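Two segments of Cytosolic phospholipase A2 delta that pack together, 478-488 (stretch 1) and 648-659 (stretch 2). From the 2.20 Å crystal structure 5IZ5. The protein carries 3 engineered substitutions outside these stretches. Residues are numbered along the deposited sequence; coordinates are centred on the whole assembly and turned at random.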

ATOM      1  N   THR B 478     -11.756  -1.471 -13.084  1.00 91.91           N
ATOM      2  CA  THR B 478     -10.565  -1.660 -12.244  1.00 91.41           C
ATOM      3  C   THR B 478     -10.894  -2.082 -10.788  1.00 89.91           C
ATOM      4  O   THR B 478     -10.142  -1.768  -9.861  1.00 88.49           O
ATOM      5  CB  THR B 478      -9.678  -0.384 -12.215  1.00 90.21           C
ATOM      6  OG1 THR B 478     -10.178   0.550 -11.243  1.00 90.81           O
ATOM      7  CG2 THR B 478      -9.614   0.283 -13.596  1.00 89.75           C
ATOM      8  N   LEU B 479     -11.993  -2.812 -10.594  1.00 89.96           N
ATOM      9  CA  LEU B 479     -12.463  -3.174  -9.239  1.00 90.63           C
ATOM     10  C   LEU B 479     -11.448  -4.097  -8.556  1.00 86.49           C
ATOM     11  O   LEU B 479     -11.136  -3.957  -7.364  1.00 87.52           O
ATOM     12  CB  LEU B 479     -13.838  -3.868  -9.327  1.00 93.72           C
ATOM     13  CG  LEU B 479     -14.688  -4.231  -8.077  1.00 95.84           C
ATOM     14  CD1 LEU B 479     -14.108  -5.398  -7.274  1.00 96.16           C
ATOM     15  CD2 LEU B 479     -14.916  -3.019  -7.179  1.00 95.12           C
ATOM     16  N   ASP B 480     -10.938  -5.035  -9.347  1.00 83.29           N
ATOM     17  CA  ASP B 480     -10.004  -6.063  -8.889  1.00 80.59           C
ATOM     18  C   ASP B 480      -8.529  -5.766  -9.214  1.00 73.95           C
ATOM     19  O   ASP B 480      -7.700  -6.678  -9.175  1.00 74.10           O
ATOM     20  CB  ASP B 480     -10.410  -7.441  -9.442  1.00 83.29           C
ATOM     21  CG  ASP B 480     -10.522  -7.467 -10.959  1.00 85.87           C
ATOM     22  OD1 ASP B 480     -10.483  -8.579 -11.526  1.00 88.31           O
ATOM     23  OD2 ASP B 480     -10.661  -6.392 -11.587  1.00 88.70           O
ATOM     24  N   PHE B 481      -8.218  -4.513  -9.555  1.00 66.28           N
ATOM     25  CA  PHE B 481      -6.842  -4.005  -9.522  1.00 61.33           C
ATOM     26  C   PHE B 481      -6.396  -3.897  -8.073  1.00 57.34           C
ATOM     27  O   PHE B 481      -7.037  -3.209  -7.282  1.00 53.54           O
ATOM     28  CB  PHE B 481      -6.770  -2.626 -10.162  1.00 63.37           C
ATOM     29  CG  PHE B 481      -5.402  -1.984 -10.103  1.00 63.92           C
ATOM     30  CD1 PHE B 481      -5.032  -1.201  -9.015  1.00 63.39           C
ATOM     31  CD2 PHE B 481      -4.496  -2.143 -11.144  1.00 64.92           C
ATOM     32  CE1 PHE B 481      -3.786  -0.602  -8.963  1.00 63.35           C
ATOM     33  CE2 PHE B 481      -3.249  -1.542 -11.098  1.00 64.09           C
ATOM     34  CZ  PHE B 481      -2.894  -0.771 -10.007  1.00 63.24           C
ATOM     35  N   LYS B 482      -5.294  -4.552  -7.728  1.00 53.71           N
ATOM     36  CA  LYS B 482      -4.874  -4.624  -6.331  1.00 52.12           C
ATOM     37  C   LYS B 482      -3.397  -4.955  -6.224  1.00 47.43           C
ATOM     38  O   LYS B 482      -2.920  -5.885  -6.858  1.00 46.75           O
ATOM     39  CB  LYS B 482      -5.715  -5.672  -5.586  1.00 55.83           C
ATOM     40  CG  LYS B 482      -5.717  -7.041  -6.231  1.00 61.32           C
ATOM     41  CD  LYS B 482      -6.647  -7.964  -5.467  1.00 67.27           C
ATOM     42  CE  LYS B 482      -6.227  -9.423  -5.566  1.00 71.04           C
ATOM     43  NZ  LYS B 482      -6.535 -10.146  -4.298  1.00 73.51           N
ATOM     44  N   GLU B 483      -2.697  -4.173  -5.409  1.00 43.11           N
ATOM     45  CA  GLU B 483      -1.250  -4.250  -5.225  1.00 40.50           C
ATOM     46  C   GLU B 483      -0.922  -4.422  -3.751  1.00 37.86           C
ATOM     47  O   GLU B 483      -1.416  -3.673  -2.904  1.00 35.53           O
ATOM     48  CB  GLU B 483      -0.590  -2.969  -5.747  1.00 40.03           C
ATOM     49  CG  GLU B 483      -0.932  -2.683  -7.200  1.00 40.99           C
ATOM     50  CD  GLU B 483      -0.452  -1.325  -7.668  1.00 39.27           C
ATOM     51  OE1 GLU B 483       0.139  -1.266  -8.759  1.00 39.75           O
ATOM     52  OE2 GLU B 483      -0.679  -0.320  -6.958  1.00 39.16           O
ATOM     53  N   TRP B 484      -0.081  -5.403  -3.447  1.00 37.03           N
ATOM     54  CA  TRP B 484       0.285  -5.676  -2.062  1.00 38.04           C
ATOM     55  C   TRP B 484       1.281  -4.632  -1.570  1.00 35.43           C
ATOM     56  O   TRP B 484       2.297  -4.379  -2.222  1.00 34.21           O
ATOM     57  CB  TRP B 484       0.854  -7.090  -1.908  1.00 38.73           C
ATOM     58  CG  TRP B 484      -0.175  -8.156  -2.179  1.00 40.67           C
ATOM     59  CD1 TRP B 484      -0.371  -8.825  -3.350  1.00 41.46           C
ATOM     60  CD2 TRP B 484      -1.163  -8.646  -1.266  1.00 40.67           C
ATOM     61  NE1 TRP B 484      -1.418  -9.708  -3.218  1.00 42.95           N
ATOM     62  CE2 TRP B 484      -1.922  -9.619  -1.948  1.00 41.94           C
ATOM     63  CE3 TRP B 484      -1.479  -8.359   0.061  1.00 42.71           C
ATOM     64  CZ2 TRP B 484      -2.983 -10.311  -1.341  1.00 42.59           C
ATOM     65  CZ3 TRP B 484      -2.532  -9.046   0.668  1.00 44.72           C
ATOM     66  CH2 TRP B 484      -3.270 -10.013  -0.033  1.00 42.46           C
ATOM     67  N   VAL B 485       0.952  -4.014  -0.440  1.00 34.71           N
ATOM     68  CA  VAL B 485       1.842  -3.104   0.253  1.00 35.74           C
ATOM     69  C   VAL B 485       2.204  -3.718   1.607  1.00 34.24           C
ATOM     70  O   VAL B 485       1.365  -3.907   2.489  1.00 33.31           O
ATOM     71  CB  VAL B 485       1.216  -1.709   0.455  1.00 36.11           C
ATOM     72  CG1 VAL B 485       2.173  -0.812   1.224  1.00 36.83           C
ATOM     73  CG2 VAL B 485       0.870  -1.081  -0.888  1.00 36.26           C
ATOM     74  N   GLU B 486       3.485  -4.001   1.759  1.00 35.22           N
ATOM     75  CA  GLU B 486       4.012  -4.645   2.956  1.00 37.50           C
ATOM     76  C   GLU B 486       4.567  -3.612   3.930  1.00 36.30           C
ATOM     77  O   GLU B 486       5.253  -2.676   3.503  1.00 36.92           O
ATOM     78  CB  GLU B 486       5.108  -5.606   2.510  1.00 39.59           C
ATOM     79  CG  GLU B 486       6.020  -6.116   3.602  1.00 42.67           C
ATOM     80  CD  GLU B 486       7.069  -7.040   3.023  1.00 44.81           C
ATOM     81  OE1 GLU B 486       6.725  -8.209   2.741  1.00 44.82           O
ATOM     82  OE2 GLU B 486       8.226  -6.587   2.835  1.00 43.84           O
ATOM     83  N   PHE B 487       4.279  -3.792   5.223  1.00 35.57           N
ATOM     84  CA  PHE B 487       4.824  -2.944   6.288  1.00 37.14           C
ATOM     85  C   PHE B 487       5.708  -3.764   7.228  1.00 37.97           C
ATOM     86  O   PHE B 487       5.307  -4.842   7.686  1.00 36.23           O
ATOM     87  CB  PHE B 487       3.706  -2.338   7.149  1.00 37.95           C
ATOM     88  CG  PHE B 487       2.811  -1.377   6.418  1.00 37.60           C
ATOM     89  CD1 PHE B 487       2.795  -0.033   6.760  1.00 38.31           C
ATOM     90  CD2 PHE B 487       1.968  -1.816   5.397  1.00 38.42           C
ATOM     91  CE1 PHE B 487       1.961   0.860   6.099  1.00 38.57           C
ATOM     92  CE2 PHE B 487       1.129  -0.928   4.729  1.00 38.44           C
ATOM     93  CZ  PHE B 487       1.127   0.410   5.078  1.00 38.71           C
ATOM     94  N   SER B 488       6.896  -3.242   7.532  1.00 36.83           N
ATOM     95  CA  SER B 488       7.741  -3.791   8.598  1.00 36.53           C
ATOM     96  C   SER B 488       8.403  -2.642   9.358  1.00 35.38           C
ATOM     97  O   SER B 488       8.352  -1.497   8.907  1.00 34.79           O
ATOM     98  CB  SER B 488       8.815  -4.717   8.020  1.00 36.37           C
ATOM     99  OG  SER B 488       9.987  -3.997   7.682  1.00 35.74           O
TER
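Stretch 2 648-659: CLVDAAYFINTS

Two segments far apart in sequence can pack closely without any hydrogen bond between them, and the packing of 648-659 on 478-488 in cytosolic phospholipase A2 delta is a compact example. At its apolar centre the ring of W484 lies near A652, with CZ3 of W484 3.9 Å from CB of A652. The tryptophan's CA-to-CB bond points away from stretch 2, but with chi1 in the m well the end of its indole comes nearer. L649 continues the apolar contact: its CD2 lies 3.8 Å from CG2 of V485, while its CD1 meets the edge of the F487 ring, 4.2 Å from CZ.

The backbone of stretch 2 changes form as it passes along this surface. Extended around L649 and V650, it enters a short 3-10 segment at 652-654, where the amide of Y654 bonds to the carbonyl of D651 and the side chain of D651 accepts from A653 (N to OD1, 2.7 Å). The chain then continues as loop. The nearest CA pairs run V485 with L649, W484 with A652 and D480 with F655, so from L649 to F655 stretch 2 runs in the opposite sense to stretch 1, though obliquely, before the chain turns back.

F655, in the m rotamer, points toward stretch 1 and has the largest covered area of any residue here. The aliphatic part of K482 lies against its ring, CD to CD2 at 3.4 Å, and NZ of K482 reaches to 3.5 Å from CD1 of I656. Farther out, where a type I turn spans T478 to F481, the ring edge of F655 faces the backbone: its CZ is 3.7 Å from O of L479. On the buried side, CH2 of W484 lies 4.1 Å from O of T658, a contact without a hydrogen bond. Together the two stretches bury 420 Å², through packing alone.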

ATOM      1  N   CYS B 648      -4.797   4.326  -2.065  1.00 37.54           N
ATOM      2  CA  CYS B 648      -6.019   3.959  -1.370  1.00 38.24           C
ATOM      3  C   CYS B 648      -5.818   2.574  -0.769  1.00 37.79           C
ATOM      4  O   CYS B 648      -6.009   1.558  -1.441  1.00 37.87           O
ATOM      5  CB  CYS B 648      -7.233   3.986  -2.302  1.00 39.73           C
ATOM      6  SG  CYS B 648      -8.784   3.637  -1.436  1.00 42.68           S
ATOM      7  N   LEU B 649      -5.454   2.547   0.509  1.00 38.02           N
ATOM      8  CA  LEU B 649      -5.026   1.323   1.165  1.00 38.04           C
ATOM      9  C   LEU B 649      -6.175   0.651   1.906  1.00 38.59           C
ATOM     10  O   LEU B 649      -6.902   1.279   2.684  1.00 37.64           O
ATOM     11  CB  LEU B 649      -3.865   1.604   2.123  1.00 39.96           C
ATOM     12  CG  LEU B 649      -2.570   2.054   1.434  1.00 39.95           C
ATOM     13  CD1 LEU B 649      -1.532   2.440   2.467  1.00 41.85           C
ATOM     14  CD2 LEU B 649      -2.008   0.973   0.531  1.00 39.06           C
ATOM     15  N   VAL B 650      -6.310  -0.643   1.657  1.00 37.29           N
ATOM     16  CA  VAL B 650      -7.444  -1.413   2.091  1.00 38.81           C
ATOM     17  C   VAL B 650      -6.985  -2.656   2.867  1.00 38.42           C
ATOM     18  O   VAL B 650      -5.891  -3.158   2.657  1.00 37.75           O
ATOM     19  CB  VAL B 650      -8.308  -1.704   0.837  1.00 40.92           C
ATOM     20  CG1 VAL B 650      -8.724  -3.150   0.727  1.00 41.07           C
ATOM     21  CG2 VAL B 650      -9.503  -0.771   0.821  1.00 42.86           C
ATOM     22  N   ASP B 651      -7.813  -3.089   3.812  1.00 38.89           N
ATOM     23  CA  ASP B 651      -7.647  -4.358   4.539  1.00 38.84           C
ATOM     24  C   ASP B 651      -7.621  -5.520   3.542  1.00 40.49           C
ATOM     25  O   ASP B 651      -8.453  -5.556   2.649  1.00 39.37           O
ATOM     26  CB  ASP B 651      -8.831  -4.462   5.514  1.00 37.94           C
ATOM     27  CG  ASP B 651      -8.782  -5.678   6.411  1.00 37.16           C
ATOM     28  OD1 ASP B 651      -8.196  -6.703   6.016  1.00 35.99           O
ATOM     29  OD2 ASP B 651      -9.368  -5.601   7.516  1.00 34.95           O
ATOM     30  N   ALA B 652      -6.664  -6.448   3.673  1.00 42.29           N
ATOM     31  CA  ALA B 652      -6.605  -7.643   2.796  1.00 44.17           C
ATOM     32  C   ALA B 652      -7.900  -8.461   2.807  1.00 45.38           C
ATOM     33  O   ALA B 652      -8.245  -9.109   1.817  1.00 47.57           O
ATOM     34  CB  ALA B 652      -5.437  -8.539   3.183  1.00 44.19           C
ATOM     35  N   ALA B 653      -8.613  -8.419   3.929  1.00 47.02           N
ATOM     36  CA  ALA B 653      -9.894  -9.106   4.071  1.00 50.55           C
ATOM     37  C   ALA B 653     -10.969  -8.675   3.052  1.00 54.39           C
ATOM     38  O   ALA B 653     -11.965  -9.369   2.900  1.00 60.24           O
ATOM     39  CB  ALA B 653     -10.415  -8.942   5.493  1.00 49.87           C
ATOM     40  N   TYR B 654     -10.786  -7.541   2.370  1.00 55.81           N
ATOM     41  CA  TYR B 654     -11.681  -7.159   1.258  1.00 58.22           C
ATOM     42  C   TYR B 654     -11.540  -8.062   0.030  1.00 61.91           C
ATOM     43  O   TYR B 654     -12.443  -8.123  -0.807  1.00 62.70           O
ATOM     44  CB  TYR B 654     -11.432  -5.721   0.794  1.00 57.19           C
ATOM     45  CG  TYR B 654     -12.014  -4.647   1.681  1.00 57.43           C
ATOM     46  CD1 TYR B 654     -11.333  -4.203   2.797  1.00 56.89           C
ATOM     47  CD2 TYR B 654     -13.242  -4.060   1.389  1.00 59.47           C
ATOM     48  CE1 TYR B 654     -11.855  -3.210   3.606  1.00 59.44           C
ATOM     49  CE2 TYR B 654     -13.774  -3.064   2.195  1.00 60.05           C
ATOM     50  CZ  TYR B 654     -13.073  -2.638   3.304  1.00 60.10           C
ATOM     51  OH  TYR B 654     -13.580  -1.652   4.131  1.00 58.71           O
ATOM     52  N   PHE B 655     -10.389  -8.716  -0.095  1.00 64.71           N
ATOM     53  CA  PHE B 655     -10.090  -9.552  -1.257  1.00 67.66           C
ATOM     54  C   PHE B 655      -9.751 -10.994  -0.887  1.00 68.21           C
ATOM     55  O   PHE B 655     -10.484 -11.904  -1.259  1.00 68.80           O
ATOM     56  CB  PHE B 655      -8.971  -8.931  -2.088  1.00 71.39           C
ATOM     57  CG  PHE B 655      -9.379  -7.660  -2.777  1.00 77.61           C
ATOM     58  CD1 PHE B 655      -9.444  -6.472  -2.064  1.00 80.12           C
ATOM     59  CD2 PHE B 655      -9.711  -7.650  -4.131  1.00 79.93           C
ATOM     60  CE1 PHE B 655      -9.823  -5.292  -2.682  1.00 81.53           C
ATOM     61  CE2 PHE B 655     -10.086  -6.471  -4.757  1.00 81.49           C
ATOM     62  CZ  PHE B 655     -10.143  -5.291  -4.031  1.00 81.99           C
ATOM     63  N   ILE B 656      -8.639 -11.203  -0.178  1.00 66.24           N
ATOM     64  CA  ILE B 656      -8.187 -12.558   0.188  1.00 64.55           C
ATOM     65  C   ILE B 656      -7.623 -12.625   1.598  1.00 61.48           C
ATOM     66  O   ILE B 656      -6.702 -11.875   1.938  1.00 60.35           O
ATOM     67  CB  ILE B 656      -7.071 -13.083  -0.738  1.00 67.25           C
ATOM     68  CG1 ILE B 656      -7.513 -13.049  -2.204  1.00 69.53           C
ATOM     69  CG2 ILE B 656      -6.700 -14.504  -0.327  1.00 65.55           C
ATOM     70  CD1 ILE B 656      -6.446 -13.475  -3.195  1.00 71.62           C
ATOM     71  N   ASN B 657      -8.111 -13.594   2.372  1.00 56.78           N
ATOM     72  CA  ASN B 657      -7.852 -13.655   3.805  1.00 57.60           C
ATOM     73  C   ASN B 657      -6.539 -14.357   4.153  1.00 55.58           C
ATOM     74  O   ASN B 657      -6.528 -15.324   4.926  1.00 56.46           O
ATOM     75  CB  ASN B 657      -9.031 -14.339   4.505  1.00 56.03           C
ATOM     76  CG  ASN B 657      -8.986 -14.203   6.016  1.00 58.35           C
ATOM     77  OD1 ASN B 657      -8.425 -13.250   6.559  1.00 60.20           O
ATOM     78  ND2 ASN B 657      -9.590 -15.162   6.707  1.00 61.91           N
ATOM     79  N   THR B 658      -5.435 -13.829   3.619  1.00 54.74           N
ATOM     80  CA  THR B 658      -4.107 -14.392   3.840  1.00 53.39           C
ATOM     81  C   THR B 658      -3.035 -13.308   3.992  1.00 50.43           C
ATOM     82  O   THR B 658      -3.126 -12.230   3.390  1.00 49.43           O
ATOM     83  CB  THR B 658      -3.692 -15.313   2.678  1.00 55.30           C
ATOM     84  OG1 THR B 658      -2.457 -15.962   2.999  1.00 59.24           O
ATOM     85  CG2 THR B 658      -3.525 -14.528   1.357  1.00 54.65           C
ATOM     86  N   SER B 659      -2.023 -13.604   4.804  1.00 45.96           N
ATOM     87  CA  SER B 659      -0.850 -12.740   4.932  1.00 44.66           C
ATOM     88  C   SER B 659       0.352 -13.327   4.188  1.00 44.95           C
ATOM     89  O   SER B 659       1.480 -12.892   4.385  1.00 47.04           O
ATOM     90  CB  SER B 659      -0.527 -12.492   6.413  1.00 43.35           C
ATOM     91  OG  SER B 659      -0.167 -13.678   7.080  1.00 41.35           O
TER